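Local coordinates for protein insulinase family protease (Yersinia pestis, PDB 3GO9) that belongs to the insulinase (M16) family of metallopeptidases and is predicted to be a protease, though its activity is unproven, at residues N33-Q38 with K231-L236; R53-T58 with T213-G218; Q204-P209 with G238-P243. All coordinates share one frame; numbering follows the deposited sequence. Where two conformers were deposited one is given.

How the contacts relate
All three contacts lie in one half of the chain, around the seven-stranded mixed sheet. Contact 2 pairs two of its central strands. Contact 1 adds the start of strand 36-41, the other neighbour of strand 212-218. Their centres are about 11 Å apart, and Gln38 N meets Leu214 O at 2.8 Å. Contact 3 ties the turn before strand 212-218 to the loop after helix 222-233. Its centre is about 13 Å from that of contact 1, and Pro209 packs on Asn33, Phe35 and Leu236. Contacts 2 and 3 meet where Arg240 NH2 lies 3.0 Å from Asn57 O. The side chain of Arg53 is about 7 Å from a bound zinc ion with no established catalytic role.

Contact 1 (N33-Q38 with K231-L236); sequences NGFSWQ and KAFSEL
Asn33 grips the turn at the end of helix 222-233 with one amide nitrogen. ND2 donates to Phe233 O at 3.0 Å with an angle at the hydrogen of 152°. It also donates to Leu236 O at 3.0 Å. Both acceptors lie near the plane of the Asn33 amide, so each N-H has its own carbonyl. Phe233 and Leu236 are the first and last residues of a type I beta turn, and ND2 bridges its two ends. The other end of the amide is held as well: OD1 accepts from Phe35 N at 3.0 Å, an Asx turn. A water adds a further link, donating to Ser234 O and accepting weakly from Asn33 N.

The apolar part is an offset stack of Phe35 on Phe233. The ring planes are 9° apart and the centroids 4.4 Å. Phe35 CZ sits over the Phe233 face near CG, at 3.4 Å from that atom. Phe233 CB lies over the centre of the Phe35 ring, a CH-pi contact of 3.7 Å to the centroid. Leu236 CD1 touches Phe35 CD1 at 3.8 Å. Leu135 and Ser136 of helix 125-140 also touch Phe233. The contact joins a sheet strand's entry to a helix's exit through an aromatic stack and an asparagine, itself held in an Asx turn, that bridges a type I beta turn, within the alpha+beta fold of an M16 domain.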
loop_
_atom_site.group_PDB
_atom_site.type_symbol
_atom_site.label_atom_id
_atom_site.label_comp_id
_atom_site.label_asym_id
_atom_site.label_seq_id
_atom_site.Cartn_x
_atom_site.Cartn_y
_atom_site.Cartn_z
ATOM N N ASN A 33 23.032 16.801 0.549
ATOM C CA ASN A 33 21.814 17.643 0.674
ATOM C C ASN A 33 20.612 16.926 1.280
ATOM O O ASN A 33 19.489 17.503 1.366
ATOM C CB ASN A 33 21.445 18.235 -0.696
ATOM C CG ASN A 33 21.081 17.180 -1.699
ATOM O OD1 ASN A 33 21.028 15.981 -1.378
ATOM N ND2 ASN A 33 20.811 17.615 -2.912
ATOM N N GLY A 34 20.827 15.702 1.726
ATOM C CA GLY A 34 19.814 14.877 2.370
ATOM C C GLY A 34 18.970 14.001 1.444
ATOM O O GLY A 34 18.095 13.240 1.922
ATOM N N PHE A 35 19.235 14.101 0.151
ATOM C CA PHE A 35 18.565 13.218 -0.830
ATOM C C PHE A 35 18.900 11.748 -0.552
ATOM O O PHE A 35 20.036 11.423 -0.293
ATOM C CB PHE A 35 19.006 13.603 -2.212
ATOM C CG PHE A 35 18.250 12.913 -3.316
ATOM C CD1 PHE A 35 17.125 13.504 -3.841
ATOM C CD2 PHE A 35 18.681 11.696 -3.812
ATOM C CE1 PHE A 35 16.428 12.890 -4.872
ATOM C CE2 PHE A 35 17.979 11.053 -4.861
ATOM C CZ PHE A 35 16.856 11.669 -5.399
ATOM N N SER A 36 17.882 10.880 -0.527
ATOM C CA SER A 36 18.081 9.457 -0.196
ATOM C C SER A 36 17.892 8.608 -1.413
ATOM O O SER A 36 17.065 8.935 -2.281
ATOM C CB SER A 36 17.072 9.029 0.865
ATOM O OG SER A 36 17.298 9.740 2.094
ATOM N N TRP A 37 18.639 7.515 -1.489
ATOM C CA TRP A 37 18.434 6.573 -2.593
ATOM C C TRP A 37 18.572 5.138 -2.092
ATOM O O TRP A 37 19.281 4.887 -1.102
ATOM C CB TRP A 37 19.386 6.835 -3.759
ATOM C CG TRP A 37 20.834 6.819 -3.442
ATOM C CD1 TRP A 37 21.608 7.897 -3.077
ATOM C CD2 TRP A 37 21.721 5.686 -3.461
ATOM N NE1 TRP A 37 22.913 7.502 -2.866
ATOM C CE2 TRP A 37 23.016 6.160 -3.112
ATOM C CE3 TRP A 37 21.556 4.341 -3.765
ATOM C CZ2 TRP A 37 24.144 5.315 -3.030
ATOM C CZ3 TRP A 37 22.681 3.484 -3.688
ATOM C CH2 TRP A 37 23.956 3.978 -3.313
ATOM N N GLN A 38 17.892 4.231 -2.809
ATOM C CA GLN A 38 17.900 2.833 -2.464
ATOM C C GLN A 38 17.927 2.052 -3.764
ATOM O O GLN A 38 17.166 2.336 -4.656
ATOM C CB GLN A 38 16.689 2.451 -1.643
ATOM C CG GLN A 38 16.472 3.219 -0.366
ATOM C CD GLN A 38 15.368 2.666 0.517
ATOM O OE1 GLN A 38 14.903 1.512 0.370
ATOM N NE2 GLN A 38 14.911 3.502 1.433
ATOM N N LYS A 231 25.384 12.540 -9.309
ATOM C CA LYS A 231 25.564 13.636 -10.265
ATOM C C LYS A 231 24.236 14.289 -10.650
ATOM O O LYS A 231 24.185 15.490 -10.880
ATOM C CB LYS A 231 26.313 13.162 -11.515
ATOM C CG LYS A 231 27.715 12.560 -11.230
ATOM C CD LYS A 231 28.487 12.261 -12.509
ATOM C CE LYS A 231 29.925 11.829 -12.230
ATOM N NZ LYS A 231 30.055 10.451 -11.773
ATOM N N ALA A 232 23.138 13.515 -10.691
ATOM C CA ALA A 232 21.813 14.025 -11.024
ATOM C C ALA A 232 21.184 14.829 -9.920
ATOM O O ALA A 232 20.517 15.813 -10.222
ATOM C CB ALA A 232 20.890 12.902 -11.467
ATOM N N PHE A 233 21.362 14.397 -8.663
ATOM C CA PHE A 233 20.554 14.927 -7.579
ATOM C C PHE A 233 21.311 15.703 -6.506
ATOM O O PHE A 233 20.686 16.197 -5.579
ATOM C CB PHE A 233 19.740 13.814 -6.916
ATOM C CG PHE A 233 18.726 13.147 -7.853
ATOM C CD1 PHE A 233 19.011 11.936 -8.426
ATOM C CD2 PHE A 233 17.552 13.797 -8.207
ATOM C CE1 PHE A 233 18.132 11.347 -9.291
ATOM C CE2 PHE A 233 16.638 13.181 -9.063
ATOM C CZ PHE A 233 16.945 11.962 -9.587
ATOM N N SER A 234 22.637 15.756 -6.584
ATOM C CA SER A 234 23.391 16.368 -5.482
ATOM C C SER A 234 23.297 17.904 -5.440
ATOM O O SER A 234 23.652 18.509 -4.403
ATOM C CB SER A 234 24.854 15.916 -5.495
ATOM O OG SER A 234 25.511 16.372 -6.680
ATOM N N GLU A 235 22.836 18.500 -6.519
ATOM C CA GLU A 235 22.743 19.940 -6.618
ATOM C C GLU A 235 21.396 20.481 -6.106
ATOM O O GLU A 235 21.244 21.701 -5.914
ATOM C CB GLU A 235 23.135 20.336 -8.061
ATOM C CG GLU A 235 23.009 21.791 -8.435
ATOM C CD GLU A 235 23.860 22.717 -7.621
ATOM O OE1 GLU A 235 24.991 22.351 -7.217
ATOM O OE2 GLU A 235 23.303 23.806 -7.443
ATOM N N LEU A 236 20.422 19.610 -5.770
ATOM C CA LEU A 236 19.132 20.062 -5.260
ATOM C C LEU A 236 19.358 20.834 -3.977
ATOM O O LEU A 236 20.279 20.523 -3.227
ATOM C CB LEU A 236 18.219 18.888 -4.976
ATOM C CG LEU A 236 17.870 18.031 -6.200
ATOM C CD1 LEU A 236 17.039 16.858 -5.726
ATOM C CD2 LEU A 236 17.113 18.885 -7.214
HETATM O O HOH W 1 24.464 17.173 -2.145
#

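Contact 2 (R53-T58 with T213-G218); sequences RLIVNT and TLYVVG
Arg53 and Ile55 pair with Tyr215 and Thr213 as antiparallel strands, whose axes come within 4.8 Å and run at 162° to each other. This is the middle of the mixed sheet of the M16 fold. Each of these two hydrogen-bonded pairs makes two backbone bonds; Tyr215 N to Arg53 O is one, at 2.8 Å. Between them, Leu54 faces Leu214 as a non-hydrogen-bonded pair. Leu214 CA also brings its hydrogen to Arg53 O, 3.3 Å away.

Arg53, Ile55, Thr213 and Tyr215 share one face of the sheet. Met392 and Leu396 of helix 388-401 pack on Tyr215 there. Thr213 CG2 lies over one face of the Tyr215 ring, toward its rim, while Arg53 O is at the ring's edge. Tyr215 OH bonds to Gln399. Arg53 turns its guanidinium away from Tyr215 to a salt bridge with Glu51.

On the other face, both leucines hold CG anti to the backbone N (Leu214 chi1 178°), and chi2 of 71° in each swings CD1 toward the partner strand. Leu54 CD1 reaches Thr213 O at 3.7 Å, and Leu214 CD1 reaches Arg53 O at 3.4 Å. Back on the tyrosine side, Ile55 CD1 touches Tyr215 CE2 at 3.7 Å.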
loop_
_atom_site.group_PDB
_atom_site.type_symbol
_atom_site.label_atom_id
_atom_site.label_comp_id
_atom_site.label_asym_id
_atom_site.label_seq_id
_atom_site.Cartn_x
_atom_site.Cartn_y
_atom_site.Cartn_z
ATOM N N ARG A 53 11.474 4.770 -8.943
ATOM C CA ARG A 53 10.409 5.443 -8.235
ATOM C C ARG A 53 11.040 6.624 -7.495
ATOM O O ARG A 53 12.058 6.448 -6.808
ATOM C CB ARG A 53 9.707 4.504 -7.231
ATOM C CG ARG A 53 9.133 3.299 -7.885
ATOM C CD ARG A 53 7.848 3.553 -8.643
ATOM N NE ARG A 53 7.353 2.245 -9.054
ATOM C CZ ARG A 53 7.767 1.585 -10.137
ATOM N NH1 ARG A 53 8.578 2.124 -11.011
ATOM N NH2 ARG A 53 7.397 0.333 -10.349
ATOM N N LEU A 54 10.443 7.808 -7.619
ATOM C CA LEU A 54 10.874 8.934 -6.823
ATOM C C LEU A 54 9.712 9.277 -5.959
ATOM O O LEU A 54 8.649 9.679 -6.468
ATOM C CB LEU A 54 11.299 10.143 -7.684
ATOM C CG LEU A 54 11.705 11.410 -6.898
ATOM C CD1 LEU A 54 13.079 11.183 -6.183
ATOM C CD2 LEU A 54 11.805 12.590 -7.868
ATOM N N ILE A 55 9.895 9.116 -4.651
ATOM C CA ILE A 55 8.891 9.599 -3.684
ATOM C C ILE A 55 9.315 10.940 -3.149
ATOM O O ILE A 55 10.466 11.147 -2.706
ATOM C CB ILE A 55 8.657 8.615 -2.477
ATOM C CG1 ILE A 55 8.082 7.310 -2.935
ATOM C CG2 ILE A 55 7.645 9.282 -1.442
ATOM C CD1 ILE A 55 8.019 6.237 -1.782
ATOM N N VAL A 56 8.387 11.878 -3.225
ATOM C CA VAL A 56 8.567 13.232 -2.643
ATOM C C VAL A 56 7.511 13.309 -1.537
ATOM O O VAL A 56 6.325 13.085 -1.798
ATOM C CB VAL A 56 8.330 14.357 -3.688
ATOM C CG1 VAL A 56 8.557 15.749 -3.051
ATOM C CG2 VAL A 56 9.248 14.182 -4.964
ATOM N N ASN A 57 7.927 13.634 -0.313
ATOM C CA ASN A 57 7.006 13.691 0.820
ATOM C C ASN A 57 6.220 15.006 0.832
ATOM O O ASN A 57 6.325 15.806 1.794
ATOM C CB ASN A 57 7.778 13.524 2.122
ATOM C CG ASN A 57 8.435 12.199 2.248
ATOM O OD1 ASN A 57 7.882 11.150 1.813
ATOM N ND2 ASN A 57 9.585 12.204 2.888
ATOM N N THR A 58 5.493 15.255 -0.251
ATOM C CA THR A 58 4.659 16.430 -0.441
ATOM C C THR A 58 3.365 15.959 -1.072
ATOM O O THR A 58 3.372 15.330 -2.126
ATOM C CB THR A 58 5.345 17.375 -1.436
ATOM O OG1 THR A 58 6.582 17.779 -0.852
ATOM C CG2 THR A 58 4.519 18.622 -1.779
ATOM N N THR A 213 13.164 10.371 -1.814
ATOM C CA THR A 213 13.883 9.101 -1.921
ATOM C C THR A 213 13.692 8.541 -3.306
ATOM O O THR A 213 12.528 8.370 -3.768
ATOM C CB THR A 213 13.407 8.053 -0.925
ATOM O OG1 THR A 213 13.441 8.596 0.424
ATOM C CG2 THR A 213 14.225 6.808 -0.975
ATOM N N LEU A 214 14.821 8.202 -3.927
ATOM C CA LEU A 214 14.793 7.490 -5.198
ATOM C C LEU A 214 15.036 5.998 -4.994
ATOM O O LEU A 214 15.972 5.627 -4.273
ATOM C CB LEU A 214 15.874 8.033 -6.137
ATOM C CG LEU A 214 16.001 7.344 -7.495
ATOM C CD1 LEU A 214 14.853 7.635 -8.433
ATOM C CD2 LEU A 214 17.356 7.729 -8.157
ATOM N N TYR A 215 14.185 5.167 -5.587
ATOM C CA TYR A 215 14.362 3.735 -5.527
ATOM C C TYR A 215 14.572 3.209 -6.940
ATOM O O TYR A 215 13.943 3.669 -7.874
ATOM C CB TYR A 215 13.097 3.018 -4.990
ATOM C CG TYR A 215 12.615 3.472 -3.635
ATOM C CD1 TYR A 215 12.868 2.685 -2.506
ATOM C CD2 TYR A 215 11.877 4.604 -3.500
ATOM C CE1 TYR A 215 12.435 3.106 -1.234
ATOM C CE2 TYR A 215 11.463 5.038 -2.269
ATOM C CZ TYR A 215 11.742 4.249 -1.142
ATOM O OH TYR A 215 11.274 4.666 0.119
ATOM N N VAL A 216 15.474 2.226 -7.085
ATOM C CA VAL A 216 15.760 1.623 -8.353
ATOM C C VAL A 216 15.821 0.111 -8.121
ATOM O O VAL A 216 16.574 -0.364 -7.222
ATOM C CB VAL A 216 17.103 2.081 -8.938
ATOM C CG1 VAL A 216 17.441 1.377 -10.289
ATOM C CG2 VAL A 216 17.133 3.617 -9.099
ATOM N N VAL A 217 15.127 -0.626 -8.979
ATOM C CA VAL A 217 15.224 -2.096 -8.980
ATOM C C VAL A 217 15.518 -2.570 -10.391
ATOM O O VAL A 217 14.765 -2.233 -11.326
ATOM C CB VAL A 217 13.898 -2.726 -8.569
ATOM C CG1 VAL A 217 13.933 -4.276 -8.689
ATOM C CG2 VAL A 217 13.555 -2.307 -7.102
ATOM N N GLY A 218 16.540 -3.412 -10.521
ATOM C CA GLY A 218 16.810 -3.977 -11.834
ATOM C C GLY A 218 18.207 -4.463 -11.983
ATOM O O GLY A 218 19.026 -4.373 -11.075
#

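Contact 3 (Q204-P209 with G238-P243); sequences QQWYTP and GKRTAP
Arg240 lays one face of its guanidinium against the edge of the Trp206 indole. CE3 of Trp206 stands over the centre of the group, 3.5 Å from Arg240 CZ. The two planes are 85° apart, so the ring meets the cation with its edge and not its face. Arg240 NH2 donates to Trp206 O at 2.9 Å with an angle at the hydrogen of 163°. The acceptor lies near the guanidinium plane, and NH2 approaches a lone pair of the carbonyl. The bend at chi2 (-64°) turns CD, and NE beyond it passes Thr208 OG1 with only a weak bond at 3.4 Å. The strongest polar partner of Thr208 OG1 is Asp210, which also accepts from Arg240 N.

Trp206 ends helix 196-206, and Tyr207 centres an inverse gamma turn that leads toward strand 212-218. Arg240 thus binds a carbonyl at the helix C-terminus, where a positive charge should be favourable. NH2 also donates to Asn57 O.

Beside it, Thr208 CB packs on Gly238 C at 3.7 Å. Thr208 CG2 lies 3.8 Å from Lys239 N, beside the Gly238 backbone. Pro209 CD lies 3.5 Å from Gly238 O. A water donates to Gln205 O and Lys239 O, bridging the two segments.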
loop_
_atom_site.group_PDB
_atom_site.type_symbol
_atom_site.label_atom_id
_atom_site.label_comp_id
_atom_site.label_asym_id
_atom_site.label_seq_id
_atom_site.Cartn_x
_atom_site.Cartn_y
_atom_site.Cartn_z
ATOM N N GLN A 204 8.937 25.231 -4.657
ATOM C CA GLN A 204 10.287 25.429 -4.059
ATOM C C GLN A 204 10.300 25.147 -2.566
ATOM O O GLN A 204 11.282 24.628 -2.058
ATOM C CB GLN A 204 10.822 26.822 -4.371
ATOM C CG GLN A 204 11.219 26.892 -5.816
ATOM C CD GLN A 204 11.550 28.278 -6.297
ATOM O OE1 GLN A 204 11.128 29.277 -5.727
ATOM N NE2 GLN A 204 12.290 28.333 -7.405
ATOM N N GLN A 205 9.209 25.478 -1.885
ATOM C CA GLN A 205 9.054 25.224 -0.459
ATOM C C GLN A 205 9.047 23.738 -0.142
ATOM O O GLN A 205 9.652 23.282 0.866
ATOM C CB GLN A 205 7.767 25.871 0.108
ATOM C CG GLN A 205 7.578 25.592 1.587
ATOM C CD GLN A 205 6.401 26.361 2.198
ATOM O OE1 GLN A 205 5.795 27.221 1.560
ATOM N NE2 GLN A 205 6.069 26.034 3.427
ATOM N N TRP A 206 8.334 22.959 -0.966
ATOM C CA TRP A 206 8.035 21.600 -0.598
ATOM C C TRP A 206 8.831 20.557 -1.387
ATOM O O TRP A 206 8.980 19.437 -0.904
ATOM C CB TRP A 206 6.535 21.345 -0.708
ATOM C CG TRP A 206 5.756 22.147 0.232
ATOM C CD1 TRP A 206 5.015 23.234 -0.077
ATOM C CD2 TRP A 206 5.643 21.979 1.656
ATOM N NE1 TRP A 206 4.435 23.770 1.061
ATOM C CE2 TRP A 206 4.784 23.000 2.130
ATOM C CE3 TRP A 206 6.154 21.059 2.572
ATOM C CZ2 TRP A 206 4.427 23.118 3.464
ATOM C CZ3 TRP A 206 5.789 21.174 3.922
ATOM C CH2 TRP A 206 4.926 22.203 4.351
ATOM N N TYR A 207 9.420 20.901 -2.518
ATOM C CA TYR A 207 10.283 19.930 -3.237
ATOM C C TYR A 207 11.725 20.192 -2.821
ATOM O O TYR A 207 12.450 20.932 -3.494
ATOM C CB TYR A 207 10.103 20.020 -4.744
ATOM C CG TYR A 207 8.977 19.169 -5.320
ATOM C CD1 TYR A 207 7.662 19.277 -4.866
ATOM C CD2 TYR A 207 9.208 18.289 -6.391
ATOM C CE1 TYR A 207 6.653 18.514 -5.402
ATOM C CE2 TYR A 207 8.209 17.518 -6.953
ATOM C CZ TYR A 207 6.908 17.622 -6.450
ATOM O OH TYR A 207 5.898 16.847 -7.032
ATOM N N THR A 208 12.075 19.622 -1.664
ATOM C CA THR A 208 13.410 19.720 -1.077
ATOM C C THR A 208 14.027 18.305 -1.001
ATOM O O THR A 208 13.286 17.310 -0.826
ATOM C CB THR A 208 13.377 20.399 0.313
ATOM O OG1 THR A 208 12.522 19.672 1.188
ATOM C CG2 THR A 208 12.772 21.851 0.183
ATOM N N PRO A 209 15.368 18.181 -1.128
ATOM C CA PRO A 209 15.996 16.852 -1.281
ATOM C C PRO A 209 15.844 15.995 -0.057
ATOM O O PRO A 209 15.827 14.760 -0.144
ATOM C CB PRO A 209 17.459 17.151 -1.607
ATOM C CG PRO A 209 17.644 18.639 -1.288
ATOM C CD PRO A 209 16.278 19.255 -1.511
ATOM N N GLY A 238 17.517 23.232 -0.547
ATOM C CA GLY A 238 16.378 23.423 0.331
ATOM C C GLY A 238 16.318 22.364 1.392
ATOM O O GLY A 238 16.957 21.319 1.286
ATOM N N LYS A 239 15.628 22.691 2.494
ATOM C CA LYS A 239 15.515 21.794 3.627
ATOM C C LYS A 239 14.186 22.154 4.264
ATOM O O LYS A 239 13.790 23.353 4.271
ATOM C CB LYS A 239 16.680 22.001 4.612
ATOM C CG LYS A 239 16.798 21.025 5.755
ATOM C CD LYS A 239 17.952 21.418 6.697
ATOM C CE LYS A 239 17.852 20.659 8.013
ATOM N NZ LYS A 239 17.963 19.179 7.812
ATOM N N ARG A 240 13.504 21.143 4.764
ATOM C CA ARG A 240 12.267 21.308 5.505
ATOM C C ARG A 240 12.503 21.844 6.914
ATOM O O ARG A 240 13.248 21.266 7.667
ATOM C CB ARG A 240 11.622 19.951 5.726
ATOM C CG ARG A 240 11.215 19.293 4.515
ATOM C CD ARG A 240 10.152 20.088 3.859
ATOM N NE ARG A 240 9.556 19.416 2.735
ATOM C CZ ARG A 240 8.552 18.534 2.718
ATOM N NH1 ARG A 240 7.925 18.082 3.764
ATOM N NH2 ARG A 240 8.147 18.117 1.551
ATOM N N THR A 241 11.790 22.873 7.325
ATOM C CA THR A 241 11.903 23.250 8.744
ATOM C C THR A 241 11.195 22.298 9.764
ATOM O O THR A 241 11.673 22.200 10.915
ATOM C CB THR A 241 11.501 24.673 9.035
ATOM O OG1 THR A 241 10.151 24.670 9.487
ATOM C CG2 THR A 241 11.732 25.620 7.821
ATOM N N ALA A 242 10.110 21.605 9.348
ATOM C CA ALA A 242 9.332 20.660 10.214
ATOM C C ALA A 242 9.372 19.220 9.656
ATOM O O ALA A 242 9.656 19.016 8.452
ATOM C CB ALA A 242 7.882 21.116 10.315
ATOM N N PRO A 243 9.043 18.218 10.497
ATOM C CA PRO A 243 8.889 16.863 9.907
ATOM C C PRO A 243 7.809 16.881 8.799
ATOM O O PRO A 243 6.822 17.653 8.882
ATOM C CB PRO A 243 8.459 15.974 11.099
ATOM C CG PRO A 243 8.869 16.790 12.378
ATOM C CD PRO A 243 8.758 18.246 11.953
HETATM O O HOH W 2 10.943 24.278 2.911
#